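Local coordinates for protein xylulokinase (Brucella ovis, PDB 5VM1) that probably transfers phosphate from ATP to D-xylulose to give D-xylulose 5-phosphate, as a member of the FGGY family of carbohydrate kinases, at residues T201-E205 with G206-Q210; G239-G242 with D243-S247; G299-L302 with S303-S306; H363-D366 with R367-T371; H481-Y484 with P485-A489. All blocks are in the same frame, centred on the assembly; numbering follows the deposited sequence.

Contact 1 (T201-E205 with G206-Q210); sequences TGLGE and GQMPQ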
loop_
_atom_site.group_PDB
_atom_site.type_symbol
_atom_site.label_atom_id
_atom_site.label_comp_id
_atom_site.label_asym_id
_atom_site.label_seq_id
_atom_site.Cartn_x
_atom_site.Cartn_y
_atom_site.Cartn_z
ATOM N N THR A 201 -20.099 11.676 9.583
ATOM C CA THR A 201 -19.379 12.540 8.667
ATOM C C THR A 201 -20.319 13.234 7.700
ATOM O O THR A 201 -19.854 13.952 6.808
ATOM C CB THR A 201 -18.324 11.741 7.903
ATOM O OG1 THR A 201 -18.957 10.872 6.958
ATOM C CG2 THR A 201 -17.550 10.873 8.904
ATOM N N GLY A 202 -21.625 13.015 7.849
ATOM C CA GLY A 202 -22.628 13.747 7.114
ATOM C C GLY A 202 -23.086 13.100 5.839
ATOM O O GLY A 202 -23.597 13.804 4.960
ATOM N N LEU A 203 -22.936 11.786 5.707
ATOM C CA LEU A 203 -23.287 11.098 4.482
ATOM C C LEU A 203 -24.156 9.891 4.809
ATOM O O LEU A 203 -24.307 9.480 5.965
ATOM C CB LEU A 203 -22.043 10.649 3.712
ATOM C CG LEU A 203 -20.966 11.645 3.297
ATOM C CD1 LEU A 203 -19.751 10.857 2.835
ATOM C CD2 LEU A 203 -21.469 12.567 2.220
ATOM N N GLY A 204 -24.726 9.303 3.758
ATOM C CA GLY A 204 -25.538 8.122 3.883
ATOM C C GLY A 204 -24.951 7.046 2.995
ATOM O O GLY A 204 -24.047 7.304 2.203
ATOM N N GLU A 205 -25.467 5.823 3.151
ATOM C CA GLU A 205 -24.932 4.696 2.391
ATOM C C GLU A 205 -25.223 4.807 0.899
ATOM O O GLU A 205 -24.455 4.282 0.081
ATOM C CB GLU A 205 -25.482 3.398 2.970
ATOM C CG GLU A 205 -24.909 2.140 2.384
ATOM C CD GLU A 205 -25.163 0.964 3.293
ATOM O OE1 GLU A 205 -24.803 -0.176 2.922
ATOM O OE2 GLU A 205 -25.747 1.196 4.378
ATOM N N GLY A 206 -26.297 5.510 0.523
ATOM C CA GLY A 206 -26.626 5.722 -0.872
ATOM C C GLY A 206 -25.639 6.582 -1.624
ATOM O O GLY A 206 -25.727 6.662 -2.853
ATOM N N GLN A 207 -24.755 7.275 -0.911
ATOM C CA GLN A 207 -23.663 8.030 -1.501
ATOM C C GLN A 207 -22.393 7.207 -1.589
ATOM O O GLN A 207 -21.357 7.755 -1.965
ATOM C CB GLN A 207 -23.373 9.302 -0.695
ATOM C CG GLN A 207 -24.390 10.427 -0.844
ATOM C CD GLN A 207 -24.270 11.432 0.295
ATOM O OE1 GLN A 207 -24.295 11.059 1.473
ATOM N NE2 GLN A 207 -24.117 12.708 -0.049
ATOM N N MET A 208 -22.423 5.933 -1.158
ATOM C CA MET A 208 -21.286 5.046 -1.338
ATOM C C MET A 208 -21.548 4.134 -2.517
ATOM O O MET A 208 -22.705 3.885 -2.874
ATOM C CB MET A 208 -21.013 4.198 -0.079
ATOM C CG MET A 208 -20.787 4.945 1.231
ATOM S SD MET A 208 -19.191 5.767 1.331
ATOM C CE MET A 208 -19.612 7.491 1.036
ATOM N N PRO A 209 -20.499 3.614 -3.153
ATOM C CA PRO A 209 -20.694 2.563 -4.159
ATOM C C PRO A 209 -21.082 1.255 -3.488
ATOM O O PRO A 209 -20.919 1.058 -2.283
ATOM C CB PRO A 209 -19.320 2.450 -4.829
ATOM C CG PRO A 209 -18.370 2.784 -3.718
ATOM C CD PRO A 209 -19.067 3.888 -2.931
ATOM N N GLN A 210 -21.573 0.330 -4.298
ATOM C CA GLN A 210 -21.883 -1.003 -3.808
ATOM C C GLN A 210 -20.588 -1.787 -3.636
ATOM O O GLN A 210 -19.597 -1.534 -4.329
ATOM C CB GLN A 210 -22.865 -1.724 -4.741
#

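Contact 2 (G239-G242 with D243-S247); sequences GGAG and DNAAS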
loop_
_atom_site.group_PDB
_atom_site.type_symbol
_atom_site.label_atom_id
_atom_site.label_comp_id
_atom_site.label_asym_id
_atom_site.label_seq_id
_atom_site.Cartn_x
_atom_site.Cartn_y
_atom_site.Cartn_z
ATOM N N GLY A 239 -13.480 -6.727 -9.164
ATOM C CA GLY A 239 -13.578 -5.788 -8.066
ATOM C C GLY A 239 -12.301 -4.995 -7.883
ATOM O O GLY A 239 -12.335 -3.786 -7.637
ATOM N N GLY A 240 -11.163 -5.657 -8.027
ATOM C CA GLY A 240 -9.895 -4.992 -7.878
ATOM C C GLY A 240 -9.455 -4.933 -6.427
ATOM O O GLY A 240 -9.928 -5.660 -5.565
ATOM N N ALA A 241 -8.534 -4.028 -6.156
ATOM C CA ALA A 241 -8.058 -3.911 -4.791
ATOM C C ALA A 241 -7.377 -2.564 -4.653
ATOM O O ALA A 241 -7.070 -1.907 -5.648
ATOM C CB ALA A 241 -7.115 -5.068 -4.443
ATOM N N GLY A 242 -7.155 -2.145 -3.408
ATOM C CA GLY A 242 -6.196 -1.085 -3.186
ATOM C C GLY A 242 -4.795 -1.577 -3.488
ATOM O O GLY A 242 -4.539 -2.788 -3.526
ATOM N N ASP A 243 -3.867 -0.627 -3.687
ATOM C CA ASP A 243 -2.551 -1.000 -4.219
ATOM C C ASP A 243 -1.834 -1.980 -3.296
ATOM O O ASP A 243 -1.153 -2.895 -3.772
ATOM C CB ASP A 243 -1.662 0.217 -4.489
ATOM C CG ASP A 243 -1.509 1.120 -3.286
ATOM O OD1 ASP A 243 -2.018 0.758 -2.211
ATOM O OD2 ASP A 243 -0.857 2.185 -3.415
ATOM N N ASN A 244 -1.988 -1.831 -1.981
ATOM C CA ASN A 244 -1.311 -2.765 -1.088
ATOM C C ASN A 244 -1.850 -4.178 -1.266
ATOM O O ASN A 244 -1.087 -5.107 -1.538
ATOM C CB ASN A 244 -1.430 -2.292 0.349
ATOM C CG ASN A 244 -0.549 -1.101 0.628
ATOM O OD1 ASN A 244 -0.995 0.049 0.570
ATOM N ND2 ASN A 244 0.705 -1.368 0.975
ATOM N N ALA A 245 -3.172 -4.345 -1.147
ATOM C CA ALA A 245 -3.802 -5.642 -1.348
ATOM C C ALA A 245 -3.613 -6.126 -2.787
ATOM O O ALA A 245 -3.495 -7.331 -3.034
ATOM C CB ALA A 245 -5.282 -5.548 -0.982
ATOM N N ALA A 246 -3.607 -5.205 -3.758
ATOM C CA ALA A 246 -3.320 -5.603 -5.134
ATOM C C ALA A 246 -1.912 -6.150 -5.257
ATOM O O ALA A 246 -1.687 -7.218 -5.835
ATOM C CB ALA A 246 -3.468 -4.408 -6.071
ATOM N N SER A 247 -0.955 -5.428 -4.682
ATOM C CA SER A 247 0.443 -5.837 -4.698
ATOM C C SER A 247 0.608 -7.217 -4.083
ATOM O O SER A 247 1.301 -8.077 -4.639
ATOM C CB SER A 247 1.252 -4.792 -3.934
ATOM O OG SER A 247 2.576 -4.758 -4.359
#

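Contact 3 (G299-L302 with S303-S306); sequences GVIL and SAAS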
loop_
_atom_site.group_PDB
_atom_site.type_symbol
_atom_site.label_atom_id
_atom_site.label_comp_id
_atom_site.label_asym_id
_atom_site.label_seq_id
_atom_site.Cartn_x
_atom_site.Cartn_y
_atom_site.Cartn_z
ATOM N N GLY A 299 1.855 -3.131 8.889
ATOM C CA GLY A 299 2.713 -2.317 9.727
ATOM C C GLY A 299 3.417 -1.305 8.847
ATOM O O GLY A 299 3.937 -1.650 7.784
ATOM N N VAL A 300 3.383 -0.045 9.271
ATOM C CA VAL A 300 3.934 1.058 8.485
ATOM C C VAL A 300 5.112 1.675 9.227
ATOM O O VAL A 300 4.955 2.170 10.345
ATOM C CB VAL A 300 2.896 2.140 8.175
ATOM C CG1 VAL A 300 3.543 3.209 7.322
ATOM C CG2 VAL A 300 1.738 1.537 7.478
ATOM N N ILE A 301 6.271 1.692 8.574
ATOM C CA ILE A 301 7.457 2.402 9.029
ATOM C C ILE A 301 7.569 3.679 8.210
ATOM O O ILE A 301 7.771 3.624 6.989
ATOM C CB ILE A 301 8.713 1.538 8.848
ATOM C CG1 ILE A 301 8.641 0.317 9.759
ATOM C CG2 ILE A 301 10.003 2.367 9.045
ATOM C CD1 ILE A 301 9.448 -0.813 9.254
ATOM N N LEU A 302 7.434 4.839 8.864
ATOM C CA LEU A 302 7.303 6.068 8.088
ATOM C C LEU A 302 8.576 6.419 7.311
ATOM O O LEU A 302 8.489 7.098 6.279
ATOM C CB LEU A 302 6.875 7.223 8.983
ATOM C CG LEU A 302 5.420 7.111 9.431
ATOM C CD1 LEU A 302 5.023 8.350 10.198
ATOM C CD2 LEU A 302 4.465 6.798 8.257
ATOM N N SER A 303 9.757 5.987 7.760
ATOM C CA SER A 303 10.973 6.288 7.013
ATOM C C SER A 303 11.836 5.047 6.963
ATOM O O SER A 303 12.448 4.662 7.961
ATOM C CB SER A 303 11.731 7.462 7.621
ATOM O OG SER A 303 10.959 8.646 7.544
ATOM N N ALA A 304 11.868 4.420 5.788
ATOM C CA ALA A 304 12.694 3.246 5.573
ATOM C C ALA A 304 13.750 3.622 4.547
ATOM O O ALA A 304 14.867 4.019 4.925
ATOM C CB ALA A 304 11.855 2.040 5.140
ATOM N N ALA A 305 13.472 3.509 3.244
ATOM C CA ALA A 305 14.446 3.929 2.246
ATOM C C ALA A 305 14.717 5.423 2.322
ATOM O O ALA A 305 15.837 5.869 2.049
ATOM C CB ALA A 305 13.949 3.546 0.849
ATOM N N SER A 306 13.728 6.207 2.737
ATOM C CA SER A 306 13.950 7.641 2.835
ATOM C C SER A 306 14.890 7.990 3.977
ATOM O O SER A 306 15.526 9.049 3.944
ATOM C CB SER A 306 12.618 8.363 3.007
ATOM O OG SER A 306 12.104 8.157 4.305
HETATM O O HOH W 1 9.130 8.879 4.642
#

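Contact 4 (H363-D366 with R367-T371); sequences HEAD and RSALT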
loop_
_atom_site.group_PDB
_atom_site.type_symbol
_atom_site.label_atom_id
_atom_site.label_comp_id
_atom_site.label_asym_id
_atom_site.label_seq_id
_atom_site.Cartn_x
_atom_site.Cartn_y
_atom_site.Cartn_z
ATOM N N HIS A 363 34.767 8.523 18.027
ATOM C CA HIS A 363 35.637 9.115 17.017
ATOM C C HIS A 363 35.904 8.141 15.883
ATOM O O HIS A 363 36.012 8.563 14.729
ATOM C CB HIS A 363 36.960 9.593 17.622
ATOM C CG HIS A 363 36.827 10.848 18.427
ATOM N ND1 HIS A 363 36.545 12.070 17.856
ATOM C CD2 HIS A 363 36.966 11.077 19.754
ATOM C CE1 HIS A 363 36.478 12.990 18.800
ATOM N NE2 HIS A 363 36.729 12.412 19.962
ATOM N N GLU A 364 35.998 6.842 16.185
ATOM C CA GLU A 364 36.272 5.813 15.185
ATOM C C GLU A 364 35.105 5.522 14.244
ATOM O O GLU A 364 35.288 4.749 13.300
ATOM C CB GLU A 364 36.728 4.512 15.845
ATOM C CG GLU A 364 35.913 4.105 17.036
ATOM C CD GLU A 364 36.701 4.173 18.322
ATOM O OE1 GLU A 364 37.016 5.302 18.776
ATOM O OE2 GLU A 364 37.000 3.086 18.864
ATOM N N ALA A 365 33.904 6.026 14.494
ATOM C CA ALA A 365 32.810 5.745 13.574
ATOM C C ALA A 365 33.023 6.541 12.287
ATOM O O ALA A 365 33.044 7.774 12.306
ATOM C CB ALA A 365 31.464 6.084 14.203
ATOM N N ASP A 366 33.192 5.838 11.173
ATOM C CA ASP A 366 33.339 6.471 9.876
ATOM C C ASP A 366 31.982 6.515 9.169
ATOM O O ASP A 366 30.954 6.088 9.700
ATOM C CB ASP A 366 34.394 5.740 9.033
ATOM C CG ASP A 366 34.139 4.229 8.925
ATOM O OD1 ASP A 366 33.028 3.750 9.229
ATOM O OD2 ASP A 366 35.066 3.499 8.521
ATOM N N ARG A 367 31.984 7.035 7.942
ATOM C CA ARG A 367 30.744 7.115 7.175
ATOM C C ARG A 367 30.073 5.759 7.032
ATOM O O ARG A 367 28.848 5.667 7.122
ATOM C CB ARG A 367 30.995 7.707 5.799
ATOM C CG ARG A 367 29.722 7.845 5.029
ATOM C CD ARG A 367 29.943 8.588 3.751
ATOM N NE ARG A 367 30.825 7.890 2.825
ATOM C CZ ARG A 367 31.582 8.515 1.936
ATOM N NH1 ARG A 367 31.562 9.849 1.873
ATOM N NH2 ARG A 367 32.352 7.811 1.122
ATOM N N SER A 368 30.854 4.714 6.736
ATOM C CA SER A 368 30.302 3.373 6.568
ATOM C C SER A 368 29.676 2.850 7.859
ATOM O O SER A 368 28.673 2.124 7.824
ATOM C CB SER A 368 31.388 2.426 6.065
ATOM O OG SER A 368 31.060 1.076 6.337
ATOM N N ALA A 369 30.259 3.183 9.006
ATOM C CA ALA A 369 29.669 2.699 10.248
ATOM C C ALA A 369 28.300 3.319 10.473
ATOM O O ALA A 369 27.402 2.659 10.997
ATOM C CB ALA A 369 30.590 2.987 11.431
ATOM N N LEU A 370 28.108 4.568 10.050
ATOM C CA LEU A 370 26.807 5.197 10.248
ATOM C C LEU A 370 25.795 4.695 9.225
ATOM O O LEU A 370 24.636 4.456 9.577
ATOM C CB LEU A 370 26.937 6.720 10.192
ATOM C CG LEU A 370 27.108 7.368 11.555
ATOM C CD1 LEU A 370 28.351 6.880 12.217
ATOM C CD2 LEU A 370 27.167 8.855 11.379
ATOM N N THR A 371 26.221 4.500 7.969
ATOM C CA THR A 371 25.411 3.762 6.999
ATOM C C THR A 371 24.908 2.441 7.584
ATOM O O THR A 371 23.703 2.156 7.545
ATOM C CB THR A 371 26.219 3.503 5.724
ATOM O OG1 THR A 371 26.510 4.741 5.082
ATOM C CG2 THR A 371 25.469 2.578 4.746
#

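Contact 5 (H481-Y484 with P485-A489); sequences HALY and PALHA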
loop_
_atom_site.group_PDB
_atom_site.type_symbol
_atom_site.label_atom_id
_atom_site.label_comp_id
_atom_site.label_asym_id
_atom_site.label_seq_id
_atom_site.Cartn_x
_atom_site.Cartn_y
_atom_site.Cartn_z
ATOM N N HIS A 481 15.564 -0.473 21.214
ATOM C CA HIS A 481 14.257 -0.460 21.856
ATOM C C HIS A 481 14.245 0.422 23.106
ATOM O O HIS A 481 13.248 1.101 23.377
ATOM C CB HIS A 481 13.845 -1.892 22.178
ATOM C CG HIS A 481 12.422 -2.022 22.619
ATOM N ND1 HIS A 481 12.053 -2.699 23.760
ATOM C CD2 HIS A 481 11.275 -1.576 22.053
ATOM C CE1 HIS A 481 10.740 -2.655 23.886
ATOM N NE2 HIS A 481 10.245 -1.975 22.866
ATOM N N ALA A 482 15.327 0.389 23.908
ATOM C CA ALA A 482 15.426 1.203 25.125
ATOM C C ALA A 482 15.569 2.693 24.829
ATOM O O ALA A 482 15.255 3.517 25.690
ATOM C CB ALA A 482 16.591 0.738 25.991
ATOM N N LEU A 483 16.062 3.057 23.646
ATOM C CA LEU A 483 16.203 4.465 23.307
ATOM C C LEU A 483 14.854 5.159 23.174
ATOM O O LEU A 483 14.762 6.362 23.456
ATOM C CB LEU A 483 17.011 4.616 22.025
ATOM C CG LEU A 483 18.464 4.924 22.381
ATOM C CD1 LEU A 483 19.400 4.807 21.190
ATOM C CD2 LEU A 483 18.545 6.303 22.997
ATOM N N TYR A 484 13.807 4.455 22.707
ATOM C CA TYR A 484 12.550 5.168 22.467
ATOM C C TYR A 484 11.915 5.711 23.741
ATOM O O TYR A 484 11.567 6.899 23.762
ATOM C CB TYR A 484 11.548 4.307 21.702
ATOM C CG TYR A 484 10.189 4.990 21.656
ATOM C CD1 TYR A 484 9.964 6.063 20.810
ATOM C CD2 TYR A 484 9.140 4.585 22.481
ATOM C CE1 TYR A 484 8.732 6.709 20.770
ATOM C CE2 TYR A 484 7.904 5.234 22.454
ATOM C CZ TYR A 484 7.707 6.294 21.591
ATOM O OH TYR A 484 6.500 6.956 21.546
ATOM N N PRO A 485 11.663 4.917 24.788
ATOM C CA PRO A 485 11.037 5.504 25.989
ATOM C C PRO A 485 11.899 6.558 26.666
ATOM O O PRO A 485 11.366 7.479 27.299
ATOM C CB PRO A 485 10.787 4.290 26.894
ATOM C CG PRO A 485 11.647 3.215 26.360
ATOM C CD PRO A 485 11.798 3.453 24.905
ATOM N N ALA A 486 13.224 6.441 26.564
ATOM C CA ALA A 486 14.097 7.472 27.111
ATOM C C ALA A 486 13.917 8.796 26.366
ATOM O O ALA A 486 13.748 9.844 26.991
ATOM C CB ALA A 486 15.556 7.002 27.080
ATOM N N LEU A 487 13.895 8.764 25.031
ATOM C CA LEU A 487 13.711 10.007 24.290
ATOM C C LEU A 487 12.274 10.494 24.347
ATOM O O LEU A 487 12.040 11.702 24.401
ATOM C CB LEU A 487 14.135 9.831 22.828
ATOM C CG LEU A 487 15.607 9.523 22.583
ATOM C CD1 LEU A 487 15.878 9.420 21.097
ATOM C CD2 LEU A 487 16.451 10.621 23.195
ATOM N N HIS A 488 11.313 9.574 24.369
ATOM C CA HIS A 488 9.907 9.957 24.426
ATOM C C HIS A 488 9.594 10.729 25.703
ATOM O O HIS A 488 8.733 11.613 25.700
ATOM C CB HIS A 488 9.018 8.718 24.328
ATOM C CG HIS A 488 7.562 9.025 24.453
ATOM N ND1 HIS A 488 6.912 9.890 23.596
ATOM C CD2 HIS A 488 6.636 8.615 25.349
ATOM C CE1 HIS A 488 5.645 9.984 23.950
ATOM N NE2 HIS A 488 5.452 9.226 25.014
ATOM N N ALA A 489 10.290 10.421 26.798
ATOM C CA ALA A 489 10.071 11.140 28.044
ATOM C C ALA A 489 10.425 12.622 27.927
ATOM O O ALA A 489 9.972 13.426 28.752
ATOM C CB ALA A 489 10.893 10.491 29.165
#

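Contact 1 (T201-E205 with G206-Q210)
The carboxamide of Q207 is the flat group of this contact, and L203 and G204 meet it from different sides. L203 CD2 comes obliquely from one side of the amide plane, beyond the OE1/NE2 end, 3.6 Å from Q207 CD. In the amide plane, G204 N donates to Q207 OE1 at 2.9 Å. This bond is fairly straight, with 159° at the hydrogen. NE2 donates elsewhere, to the carbonyl O of I155, so both polar ends of the amide are bonded and its rotation is set. The Q207 chain is extended beyond CG, which carries the amide back along the preceding loop. L203 crosses it at about a right angle. M208 does the reverse of Q207: its chain bends at chi2 (-73°) and folds back, and CE touches L203 CD1 at 3.8 Å. W185 and V158 adjoin both L203 and M208. Two backbone bonds close the turn. Q207 N reaches G204 O at 3.2 Å, and M208 N reaches E205 O at 2.9 Å; both donors stand above the carbonyl planes. These links from residue i+3 to residue i are those of a short 3-10 turn. It follows the end of helix 195-200, where G202, with positive phi, forms a Schellman motif.

Contact 2 (G239-G242 with D243-S247)
The chain passes from strand to helix between G242 and D243, and it doubles back enough to put A241 CA within 5.0 Å of A246 CA. G242 is extended and holds the N-cap position. Its carbonyl O takes the first bond of the helix, from A246 N at 2.6 Å. The donor lies nearly along the C=O axis, with 160° at the hydrogen. S247 N continues the pattern by bonding to D243 O. The side chains that meet are all small. The methyl of A241 rests on the first helical turn, 3.9 Å from A245 CB and 4.0 Å from A246 CB. Its other neighbours include S178 and L440 of helix 433-446. The bond from CA to CB of D243 points away from the preceding strand, though CB still touches G242. CG stands between the backbone N and the carbonyl carbon (chi1 54°). D243 is the predicted proton acceptor, and its side chain lies against that of M87, a predicted substrate-binding residue. The side chain of D14, predicted to matter for activity, is about 5 Å from that of D243 (nearest atoms). The contact itself is methyl packing plus one main-chain bond, and the D243 carboxylate takes no part in either.

Contact 3 (G299-L302 with S303-S306)
I301, the last residue of strand 295-301, meets the following turn through its CG2 methyl. With CG1 beside the backbone N (chi1 -66°), CG2 is anti to that N and faces forward along the chain. It lies 3.5 Å from S303 O. A looser apolar touch is made with A304 CB at 4.3 Å. The I301 side chain also packs on A381, I382 and N385 of helix 367-390, and A304 meets V378 of the same helix. L302 comes next and leaves the strand conformation. The bond from CA to CB of L302 points away from the turn, and the side chain lies on R346. The backbone does the joining: L302 N donates to E345 OE1, and L302 O bonds to S266 OG. L302 O also accepts from a water at 2.5 Å. That water bonds S306 OG as well, at 3.1 Å. The direct separation of L302 O and S306 OG is 4.3 Å, so the water bridges the two. S306 has its hydroxyl between the backbone N and the carbonyl carbon (chi1 73°), where it looks back over the turn toward the water. A304 occupies the N-cap position before helix 305-315. The whole is a strand-turn-helix connection. It leads out of the mixed sheet that holds strand 295-301, in the C-terminal half of this FGGY kinase, a member of the actin-like ATPase clan.

Contact 4 (H363-D366 with R367-T371)
D366 OD1 accepts from A369 N at 2.8 Å, with an angle of 145° at the hydrogen. The donor N lies almost in line with the bond from CG to OD1. With chi1 at 53°, CG stands between the backbone N and the carbonyl carbon of D366, and the carboxylate can curl over the end of the helix. OD1 also lies against the A369 methyl, 3.4 Å from CB. The main-chain O of D366 takes the first full-turn bond, from L370 N at 3.2 Å and in the carbonyl plane. A369 N makes a second, weak bond to the same O. D366 is thus the N-cap of helix 367-390, and its carboxylate replaces a carbonyl that the first turn lacks. The negative charge would probably also interact favourably with the helix dipole at this end. One residue earlier, A365 adds an apolar contact to the cap. Its CB touches L370 CD1 at 3.8 Å and A369 CB at 4.2 Å. The A365-L370 pair joins the residue before the N-cap to the fourth of the helix, the spacing of a hydrophobic staple. V336 lies against both of its members. Further out, the bond from CA to CB of R367 points away from the cap, and NE forms a salt bridge with E325 of helix 319-326. R367 O bonds to Y311 OH of helix 305-315, which ties this first turn to a neighbouring helix.

Contact 5 (H481-Y484 with P485-A489)
Y484 and H488 both carry CG anti to the backbone N (chi1 171° and 177°), so their rings leave the helix side by side and point the same way. The planes are nearly parallel, at 11°, but strongly offset, with centroids 5.3 Å apart, so there is little face-to-face stacking. The closer packing is a CH-pi contact: H488 CB lies over one face of the Y484 ring, 4.1 Å from its centroid. In turn Y484 OH stands above one face of the H488 ring, displaced toward its rim and 3.6 Å from ND1. The Y484 hydroxyl is hydrogen-bonded to D351, and Y349 stacks on the Y484 ring. All this sits in the last turns of helix 470-488, near the C-terminus. P485 has no N-H to give the turn before it, and the helix kinks there. Its CD lies 3.2 Å from H481 O, where a helical donor would otherwise come. Regular bonding is present just beyond: L487 N reaches L483 O at 3.0 Å, and H488 N reaches Y484 O at 2.8 Å. L483 CD2 meets L487 CG at 4.4 Å, and both leucines pack on strands 337-339 and 357-359.

Overall arrangement
The five contacts follow one another along the chain, and none touches another. Contacts 1 and 2 belong to the N-terminal FGGY range, their centres 22 Å apart. Contacts 3 and 4 belong to the C-terminal range, and contact 5 comes later, in helix 470-488. Contact 2 lies nearest the chain centre, and its centre is 20 Å from that of contact 3. The strand-to-helix joins of the two sheets thus lie near the middle of the molecule. Helix 367-390 begins at contact 4 and packs further along on contact 3. Contacts 1, 4 and 5 are peripheral; the centres of 1 and 4 are 55 Å apart. Of the five, only contact 2 holds a predicted active-site residue; 1, 4 and 5 are structural packing.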